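Local coordinates for protein L-talarate/galactarate dehydratase (Salmonella typhimurium, PDB 2PP0) that catalyses the magnesium-dependent dehydration of L-talarate and galactarate to 5-keto-4-deoxy-D-glucarate and, in competition with it, the epimerization of L-talarate to galactarate, at residues 62-67 and 74-79; 104-109 and 141-146; 149-154 and 334-339. All coordinates share one frame; numbering follows the deposited sequence.

Contact 1. Residues 62-67 and 74-79; sequences IIIAEI and EGVGFS
I63, A65 and I67 face S79, G77 and G75 as hydrogen-bonded pairs of an antiparallel ladder whose strand axes come within 4.7 Å at 162°. Each pair closes a ring of two N-H...O bonds. The straightest runs from A65 N to G77 O (2.9 Å), whereas the N-H of I63 meets S79 O from above the carbonyl plane, 41° out of it. At the non-hydrogen-bonded pairs I64-F78 and E66-V76 the strands draw closer, and F78 CA leans on I63 O at 3.1 Å. The two strands, 57-69 and 74-81, form the beta hairpin of the N-terminal capping domain of the enolase superfamily, and 74-81 is the outermost strand of its antiparallel sheet within the chain. On the face of I64, E66, V76 and F78, I64 and V76 lie side by side, CG2 to CG2 at 4.0 Å. F78 has CG between its backbone N and carbonyl carbon (chi1 70°), which carries the ring away from the neighbouring strand; of its side chain it is CB that closes on I63 O, at 3.2 Å. E66, paired with V76, sends its carboxylate to a salt bridge with R385. On the opposite face A65 and I67 meet helix 127-146, on P134 and L139, while I63 packs on helix 86-96. Because G75 and G77 bring no side chain to that face, the large groups there come from 62-67. S79 OG sits 3.6 Å from I63 CB and hydrogen-bonds to Q130 O of helix 127-146.

Contact 2. Residues 104-109 and 141-146; sequences DPNDID and DMKAKR
K143 NZ reaches across to the backbone carbonyl of N106, 2.9 Å from N106 O, in the carbonyl plane and on a lone pair. The same ammonium group is also hydrogen-bonded to K153 O and L154 O of the second subunit, so three carbonyl oxygens from two chains hold a buried charge and probably stabilise its protonated form. The lysine leaves helix 127-146 with CG anti to the backbone N (chi1 -180°) and bends only at chi3, which brings CE across the N106 side chain at a slant, 4.3 Å from I108 CD1. One turn further on, R146 meets N106 tip to tip, the amide and guanidinium planes 69° apart. R146 NH2 passes 3.8 Å from P105 CG on its way to a salt bridge with D26, while F73 makes a cation-pi contact with the same arginine. P105 CB packs on M142 SD at 3.7 Å, the apolar part of the interface. The loop keeps its shape through D104, whose OD1 accepts from N106 N at 2.9 Å, and a type I turn from D104 to D107. D104 and D107 both form salt bridges with K153 of the second subunit. An Asx turn leading into helix 108-118, set against the C-terminal end of helix 127-146, joins two helices of the enolase-type N-terminal domain at the interface with the second subunit.

Contact 3. Residues 149-154 and 334-339; sequences LPLAKL and HLHLSA
H336, the residue with the most surface buried here, lays its imidazole against P150, L151 and A152 at the start of helix 151-155. Its CG stands anti to the carbonyl carbon (chi1 -62°), and this directs the ring out of helix 331-339 toward the other helix. ND1 accepts a hydrogen bond from A152 N at 3.2 Å. The bond is somewhat bent, 146° at the hydrogen, and the donor is tilted 28° from the ring plane. At the far side of the imidazole, NE2 bonds to L376 O, so both ring nitrogens have partners and the rotation of the ring is probably fixed. With ND1 accepting, NE2 probably carries the proton given to that carbonyl, consistent with a neutral ring. L151 covers one face: its CB lies 3.9 Å from the ring centroid in a CH-pi contact, and its CD2 touches H336 CB at 3.8 Å. P150 CB approaches the ring edge, near its plane. The contact joins helix 151-155, in the N-terminal family region of this enolase-superfamily chain, to helix 331-339 of the C-terminal barrel region. The backbone N-H that H336 engages belongs to the first turn of helix 151-155, where amides have no carbonyl of a preceding turn to bond; an imidazole from helix 331-339 serves A152 in its place. A152 does more than donate. Its small CB lies 3.7 Å from H336 ND1 and lets the helices come close, the CA atoms of A152 and H336 being only 4.3 Å apart. One turn along helix 331-339, A339 CB meets A152 CB at 3.9 Å, and I370 packs on both alanines.

All three contacts are buried, but their chemistry follows their place in the fold. Contact 1 is a sheet ladder carried by regular backbone bonds, contact 2 a charged, largely polar meeting at the interface with the second subunit, and contact 3 a helix-to-helix junction built on one imidazole, a leucine over its face and two alanines. Helix 127-146 is common ground: K145 of contact 2 bridges to E74 of contact 1, and D141 OD2 probably accepts from V76 N. In the same last turns A144 O probably accepts from L149 N, leading directly into contact 3. Contacts 2 and 3 both touch the second subunit, whereas contact 1 touches no other chain.

Contact 1. Residues 62-67 and 74-79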
loop_
_atom_site.group_PDB
_atom_site.type_symbol
_atom_site.label_atom_id
_atom_site.label_comp_id
_atom_site.label_asym_id
_atom_site.label_seq_id
_atom_site.Cartn_x
_atom_site.Cartn_y
_atom_site.Cartn_z
ATOM N N ILE B 62 24.712 -5.257 -12.811
ATOM C CA ILE B 62 23.551 -5.872 -12.178
ATOM C C ILE B 62 23.933 -6.283 -10.765
ATOM O O ILE B 62 24.867 -7.060 -10.577
ATOM C CB ILE B 62 23.091 -7.145 -12.943
ATOM C CG1 ILE B 62 22.698 -6.793 -14.383
ATOM C CG2 ILE B 62 21.921 -7.797 -12.210
ATOM C CD1 ILE B 62 21.451 -5.933 -14.504
ATOM N N ILE B 63 23.234 -5.755 -9.768
ATOM C CA ILE B 63 23.528 -6.127 -8.388
ATOM C C ILE B 63 22.384 -7.031 -7.939
ATOM O O ILE B 63 21.219 -6.627 -7.920
ATOM C CB ILE B 63 23.642 -4.896 -7.457
ATOM C CG1 ILE B 63 24.748 -3.952 -7.954
ATOM C CG2 ILE B 63 24.007 -5.342 -6.044
ATOM C CD1 ILE B 63 24.395 -3.184 -9.225
ATOM N N ILE B 64 22.729 -8.263 -7.589
ATOM C CA ILE B 64 21.743 -9.257 -7.188
ATOM C C ILE B 64 21.798 -9.574 -5.705
ATOM O O ILE B 64 22.871 -9.612 -5.104
ATOM C CB ILE B 64 21.975 -10.576 -7.958
ATOM C CG1 ILE B 64 22.083 -10.287 -9.448
ATOM C CG2 ILE B 64 20.838 -11.558 -7.695
ATOM C CD1 ILE B 64 22.594 -11.466 -10.254
ATOM N N ALA B 65 20.628 -9.796 -5.115
ATOM C CA ALA B 65 20.545 -10.169 -3.712
ATOM C C ALA B 65 19.745 -11.464 -3.623
ATOM O O ALA B 65 18.720 -11.622 -4.291
ATOM C CB ALA B 65 19.863 -9.078 -2.897
ATOM N N GLU B 66 20.235 -12.395 -2.815
ATOM C CA GLU B 66 19.563 -13.674 -2.604
ATOM C C GLU B 66 19.460 -13.809 -1.094
ATOM O O GLU B 66 20.457 -13.661 -0.385
ATOM C CB GLU B 66 20.391 -14.812 -3.196
ATOM C CG GLU B 66 20.594 -14.695 -4.696
ATOM C CD GLU B 66 21.578 -15.715 -5.231
ATOM O OE1 GLU B 66 21.262 -16.925 -5.187
ATOM O OE2 GLU B 66 22.672 -15.309 -5.688
ATOM N N ILE B 67 18.247 -14.056 -0.606
ATOM C CA ILE B 67 17.989 -14.176 0.824
ATOM C C ILE B 67 17.292 -15.503 1.128
ATOM O O ILE B 67 16.379 -15.908 0.409
ATOM C CB ILE B 67 17.069 -13.018 1.314
ATOM C CG1 ILE B 67 17.680 -11.663 0.937
ATOM C CG2 ILE B 67 16.869 -13.100 2.826
ATOM C CD1 ILE B 67 16.788 -10.463 1.298
ATOM N N GLU B 74 12.926 -18.636 0.148
ATOM C CA GLU B 74 13.996 -18.046 -0.630
ATOM C C GLU B 74 13.476 -16.857 -1.436
ATOM O O GLU B 74 12.335 -16.854 -1.892
ATOM C CB GLU B 74 14.582 -19.143 -1.529
ATOM C CG GLU B 74 15.232 -18.704 -2.816
ATOM C CD GLU B 74 14.228 -18.373 -3.900
ATOM O OE1 GLU B 74 13.264 -19.149 -4.100
ATOM O OE2 GLU B 74 14.411 -17.337 -4.565
ATOM N N GLY B 75 14.314 -15.838 -1.586
ATOM C CA GLY B 75 13.913 -14.668 -2.346
ATOM C C GLY B 75 15.070 -14.123 -3.158
ATOM O O GLY B 75 16.221 -14.211 -2.734
ATOM N N VAL B 76 14.773 -13.573 -4.329
ATOM C CA VAL B 76 15.807 -13.005 -5.177
ATOM C C VAL B 76 15.330 -11.673 -5.753
ATOM O O VAL B 76 14.153 -11.510 -6.076
ATOM C CB VAL B 76 16.169 -13.970 -6.333
ATOM C CG1 VAL B 76 14.976 -14.151 -7.255
ATOM C CG2 VAL B 76 17.371 -13.442 -7.098
ATOM N N GLY B 77 16.252 -10.723 -5.874
ATOM C CA GLY B 77 15.921 -9.415 -6.410
ATOM C C GLY B 77 17.176 -8.758 -6.952
ATOM O O GLY B 77 18.281 -9.246 -6.716
ATOM N N PHE B 78 17.028 -7.655 -7.678
ATOM C CA PHE B 78 18.204 -6.996 -8.230
ATOM C C PHE B 78 17.987 -5.527 -8.545
ATOM O O PHE B 78 16.854 -5.047 -8.613
ATOM C CB PHE B 78 18.642 -7.711 -9.514
ATOM C CG PHE B 78 17.696 -7.514 -10.673
ATOM C CD1 PHE B 78 17.810 -6.400 -11.503
ATOM C CD2 PHE B 78 16.667 -8.426 -10.914
ATOM C CE1 PHE B 78 16.913 -6.194 -12.556
ATOM C CE2 PHE B 78 15.764 -8.230 -11.962
ATOM C CZ PHE B 78 15.885 -7.114 -12.786
ATOM N N SER B 79 19.099 -4.821 -8.725
ATOM C CA SER B 79 19.087 -3.416 -9.113
ATOM C C SER B 79 20.136 -3.356 -10.220
ATOM O O SER B 79 20.766 -4.371 -10.537
ATOM C CB SER B 79 19.446 -2.485 -7.941
ATOM O OG SER B 79 20.764 -2.685 -7.474
#

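Contact 2. Residues 104-109 and 141-146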
loop_
_atom_site.group_PDB
_atom_site.type_symbol
_atom_site.label_atom_id
_atom_site.label_comp_id
_atom_site.label_asym_id
_atom_site.label_seq_id
_atom_site.Cartn_x
_atom_site.Cartn_y
_atom_site.Cartn_z
ATOM N N ASP B 104 12.829 -10.568 10.907
ATOM C CA ASP B 104 11.633 -11.249 10.405
ATOM C C ASP B 104 11.470 -10.689 8.996
ATOM O O ASP B 104 11.126 -9.522 8.827
ATOM C CB ASP B 104 10.410 -10.886 11.247
ATOM C CG ASP B 104 9.152 -11.587 10.777
ATOM O OD1 ASP B 104 9.034 -11.843 9.564
ATOM O OD2 ASP B 104 8.275 -11.868 11.621
ATOM N N PRO B 105 11.691 -11.520 7.968
ATOM C CA PRO B 105 11.575 -11.074 6.576
ATOM C C PRO B 105 10.250 -10.454 6.134
ATOM O O PRO B 105 10.201 -9.761 5.116
ATOM C CB PRO B 105 11.925 -12.332 5.786
ATOM C CG PRO B 105 11.384 -13.427 6.667
ATOM C CD PRO B 105 11.859 -12.984 8.037
ATOM N N ASN B 106 9.178 -10.684 6.886
ATOM C CA ASN B 106 7.889 -10.122 6.503
ATOM C C ASN B 106 7.741 -8.633 6.791
ATOM O O ASN B 106 6.948 -7.958 6.141
ATOM C CB ASN B 106 6.759 -10.896 7.180
ATOM C CG ASN B 106 6.788 -12.360 6.815
ATOM O OD1 ASN B 106 7.149 -13.210 7.631
ATOM N ND2 ASN B 106 6.445 -12.660 5.568
ATOM N N ASP B 107 8.500 -8.129 7.757
ATOM C CA ASP B 107 8.442 -6.713 8.124
ATOM C C ASP B 107 9.378 -5.925 7.212
ATOM O O ASP B 107 10.394 -5.377 7.640
ATOM C CB ASP B 107 8.823 -6.549 9.599
ATOM C CG ASP B 107 7.836 -7.248 10.528
ATOM O OD1 ASP B 107 6.743 -7.603 10.043
ATOM O OD2 ASP B 107 8.132 -7.430 11.735
ATOM N N ILE B 108 8.995 -5.874 5.942
ATOM C CA ILE B 108 9.761 -5.218 4.899
ATOM C C ILE B 108 10.103 -3.746 5.129
ATOM O O ILE B 108 11.264 -3.358 4.956
ATOM C CB ILE B 108 9.055 -5.394 3.539
ATOM C CG1 ILE B 108 8.919 -6.895 3.239
ATOM C CG2 ILE B 108 9.855 -4.703 2.432
ATOM C CD1 ILE B 108 8.300 -7.227 1.881
ATOM N N ASP B 109 9.119 -2.934 5.506
ATOM C CA ASP B 109 9.375 -1.515 5.768
ATOM C C ASP B 109 10.229 -1.369 7.010
ATOM O O ASP B 109 11.050 -0.462 7.104
ATOM C CB ASP B 109 8.083 -0.731 6.010
ATOM C CG ASP B 109 7.306 -0.476 4.746
ATOM O OD1 ASP B 109 7.934 -0.280 3.684
ATOM O OD2 ASP B 109 6.059 -0.450 4.824
ATOM N N ASP B 141 9.719 -10.776 -3.234
ATOM C CA ASP B 141 9.730 -12.027 -3.997
ATOM C C ASP B 141 9.450 -13.171 -3.021
ATOM O O ASP B 141 8.637 -14.054 -3.297
ATOM C CB ASP B 141 11.106 -12.217 -4.663
ATOM C CG ASP B 141 11.231 -13.534 -5.422
ATOM O OD1 ASP B 141 10.478 -13.760 -6.401
ATOM O OD2 ASP B 141 12.101 -14.346 -5.038
ATOM N N MET B 142 10.115 -13.126 -1.868
ATOM C CA MET B 142 9.954 -14.144 -0.835
ATOM C C MET B 142 8.536 -14.162 -0.272
ATOM O O MET B 142 7.925 -15.230 -0.148
ATOM C CB MET B 142 10.954 -13.916 0.312
ATOM C CG MET B 142 10.824 -14.919 1.467
ATOM S SD MET B 142 11.886 -14.623 2.912
ATOM C CE MET B 142 13.413 -15.236 2.242
ATOM N N LYS B 143 8.005 -12.991 0.068
ATOM C CA LYS B 143 6.657 -12.932 0.629
ATOM C C LYS B 143 5.604 -13.486 -0.324
ATOM O O LYS B 143 4.673 -14.172 0.108
ATOM C CB LYS B 143 6.286 -11.500 1.039
ATOM C CG LYS B 143 4.887 -11.415 1.626
ATOM C CD LYS B 143 4.584 -10.070 2.260
ATOM C CE LYS B 143 5.326 -9.886 3.569
ATOM N NZ LYS B 143 4.850 -8.658 4.270
ATOM N N ALA B 144 5.747 -13.196 -1.614
ATOM C CA ALA B 144 4.805 -13.685 -2.614
ATOM C C ALA B 144 4.889 -15.208 -2.678
ATOM O O ALA B 144 3.865 -15.898 -2.674
ATOM C CB ALA B 144 5.121 -13.088 -3.986
ATOM N N LYS B 145 6.115 -15.725 -2.736
ATOM C CA LYS B 145 6.333 -17.166 -2.783
ATOM C C LYS B 145 5.764 -17.828 -1.534
ATOM O O LYS B 145 5.228 -18.931 -1.599
ATOM C CB LYS B 145 7.831 -17.473 -2.905
ATOM C CG LYS B 145 8.409 -17.119 -4.260
ATOM C CD LYS B 145 9.924 -17.288 -4.301
ATOM C CE LYS B 145 10.459 -17.053 -5.712
ATOM N NZ LYS B 145 11.958 -17.005 -5.740
ATOM N N ARG B 146 5.884 -17.156 -0.394
ATOM C CA ARG B 146 5.358 -17.684 0.857
ATOM C C ARG B 146 3.832 -17.826 0.754
ATOM O O ARG B 146 3.239 -18.698 1.382
ATOM C CB ARG B 146 5.719 -16.752 2.013
ATOM C CG ARG B 146 5.189 -17.183 3.370
ATOM C CD ARG B 146 5.409 -16.093 4.409
ATOM N NE ARG B 146 6.828 -15.796 4.584
ATOM C CZ ARG B 146 7.638 -16.459 5.407
ATOM N NH1 ARG B 146 7.167 -17.459 6.146
ATOM N NH2 ARG B 146 8.924 -16.132 5.484
#

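Contact 3. Residues 149-154 and 334-339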
loop_
_atom_site.group_PDB
_atom_site.type_symbol
_atom_site.label_atom_id
_atom_site.label_comp_id
_atom_site.label_asym_id
_atom_site.label_seq_id
_atom_site.Cartn_x
_atom_site.Cartn_y
_atom_site.Cartn_z
ATOM N N LEU B 149 2.022 -17.313 -4.594
ATOM C CA LEU B 149 1.434 -16.479 -5.636
ATOM C C LEU B 149 2.447 -15.685 -6.429
ATOM O O LEU B 149 3.536 -15.393 -5.945
ATOM C CB LEU B 149 0.501 -15.434 -5.022
ATOM C CG LEU B 149 -0.667 -15.779 -4.115
ATOM C CD1 LEU B 149 -1.141 -14.509 -3.406
ATOM C CD2 LEU B 149 -1.772 -16.397 -4.945
ATOM N N PRO B 150 2.102 -15.346 -7.678
ATOM C CA PRO B 150 3.012 -14.545 -8.493
ATOM C C PRO B 150 2.969 -13.209 -7.726
ATOM O O PRO B 150 1.986 -12.931 -7.040
ATOM C CB PRO B 150 2.283 -14.456 -9.829
ATOM C CG PRO B 150 1.559 -15.774 -9.896
ATOM C CD PRO B 150 1.021 -15.925 -8.498
ATOM N N LEU B 151 4.003 -12.385 -7.827
ATOM C CA LEU B 151 4.004 -11.123 -7.087
ATOM C C LEU B 151 2.779 -10.252 -7.351
ATOM O O LEU B 151 2.206 -9.679 -6.423
ATOM C CB LEU B 151 5.275 -10.321 -7.404
ATOM C CG LEU B 151 5.323 -8.913 -6.795
ATOM C CD1 LEU B 151 5.282 -8.991 -5.284
ATOM C CD2 LEU B 151 6.611 -8.219 -7.243
ATOM N N ALA B 152 2.387 -10.142 -8.614
ATOM C CA ALA B 152 1.237 -9.330 -8.994
ATOM C C ALA B 152 -0.020 -9.718 -8.212
ATOM O O ALA B 152 -0.839 -8.864 -7.875
ATOM C CB ALA B 152 0.984 -9.463 -10.497
ATOM N N LYS B 153 -0.162 -11.008 -7.922
ATOM C CA LYS B 153 -1.323 -11.502 -7.188
ATOM C C LYS B 153 -1.217 -11.193 -5.707
ATOM O O LYS B 153 -2.225 -10.935 -5.053
ATOM C CB LYS B 153 -1.484 -13.008 -7.419
ATOM C CG LYS B 153 -1.898 -13.325 -8.847
ATOM C CD LYS B 153 -3.291 -12.776 -9.141
ATOM C CE LYS B 153 -3.698 -13.053 -10.576
ATOM N NZ LYS B 153 -5.116 -12.659 -10.824
ATOM N N LEU B 154 0.001 -11.219 -5.172
ATOM C CA LEU B 154 0.201 -10.880 -3.763
ATOM C C LEU B 154 -0.202 -9.409 -3.586
ATOM O O LEU B 154 -0.853 -9.033 -2.602
ATOM C CB LEU B 154 1.674 -11.037 -3.372
ATOM C CG LEU B 154 2.028 -10.480 -1.989
ATOM C CD1 LEU B 154 1.475 -11.400 -0.931
ATOM C CD2 LEU B 154 3.538 -10.347 -1.832
ATOM N N HIS B 334 8.727 -4.845 -13.204
ATOM C CA HIS B 334 7.625 -3.939 -13.493
ATOM C C HIS B 334 6.357 -4.576 -14.063
ATOM O O HIS B 334 5.295 -3.953 -14.040
ATOM C CB HIS B 334 8.101 -2.807 -14.408
ATOM C CG HIS B 334 9.208 -1.987 -13.819
ATOM N ND1 HIS B 334 9.182 -1.522 -12.522
ATOM C CD2 HIS B 334 10.370 -1.539 -14.353
ATOM C CE1 HIS B 334 10.278 -0.827 -12.281
ATOM N NE2 HIS B 334 11.016 -0.822 -13.375
ATOM N N LEU B 335 6.450 -5.798 -14.580
ATOM C CA LEU B 335 5.255 -6.456 -15.110
ATOM C C LEU B 335 4.267 -6.637 -13.963
ATOM O O LEU B 335 3.075 -6.377 -14.108
ATOM C CB LEU B 335 5.586 -7.827 -15.709
ATOM C CG LEU B 335 4.378 -8.693 -16.115
ATOM C CD1 LEU B 335 3.616 -8.042 -17.250
ATOM C CD2 LEU B 335 4.852 -10.072 -16.540
ATOM N N HIS B 336 4.782 -7.067 -12.816
ATOM C CA HIS B 336 3.967 -7.299 -11.628
ATOM C C HIS B 336 3.413 -6.008 -11.047
ATOM O O HIS B 336 2.254 -5.953 -10.637
ATOM C CB HIS B 336 4.798 -8.012 -10.558
ATOM C CG HIS B 336 5.294 -9.360 -10.980
ATOM N ND1 HIS B 336 4.493 -10.480 -10.981
ATOM C CD2 HIS B 336 6.498 -9.755 -11.460
ATOM C CE1 HIS B 336 5.180 -11.509 -11.446
ATOM N NE2 HIS B 336 6.400 -11.096 -11.743
ATOM N N LEU B 337 4.250 -4.975 -11.001
ATOM C CA LEU B 337 3.845 -3.689 -10.454
ATOM C C LEU B 337 2.812 -2.996 -11.339
ATOM O O LEU B 337 1.841 -2.430 -10.841
ATOM C CB LEU B 337 5.078 -2.785 -10.263
ATOM C CG LEU B 337 6.156 -3.363 -9.332
ATOM C CD1 LEU B 337 7.364 -2.425 -9.258
ATOM C CD2 LEU B 337 5.557 -3.569 -7.949
ATOM N N SER B 338 3.016 -3.037 -12.652
ATOM C CA SER B 338 2.071 -2.399 -13.557
ATOM C C SER B 338 0.735 -3.155 -13.560
ATOM O O SER B 338 -0.324 -2.550 -13.719
ATOM C CB SER B 338 2.658 -2.329 -14.970
ATOM O OG SER B 338 3.034 -3.613 -15.421
ATOM N N ALA B 339 0.787 -4.474 -13.381
ATOM C CA ALA B 339 -0.432 -5.281 -13.339
ATOM C C ALA B 339 -1.319 -4.817 -12.186
ATOM O O ALA B 339 -2.553 -4.868 -12.266
ATOM C CB ALA B 339 -0.077 -6.762 -13.155
#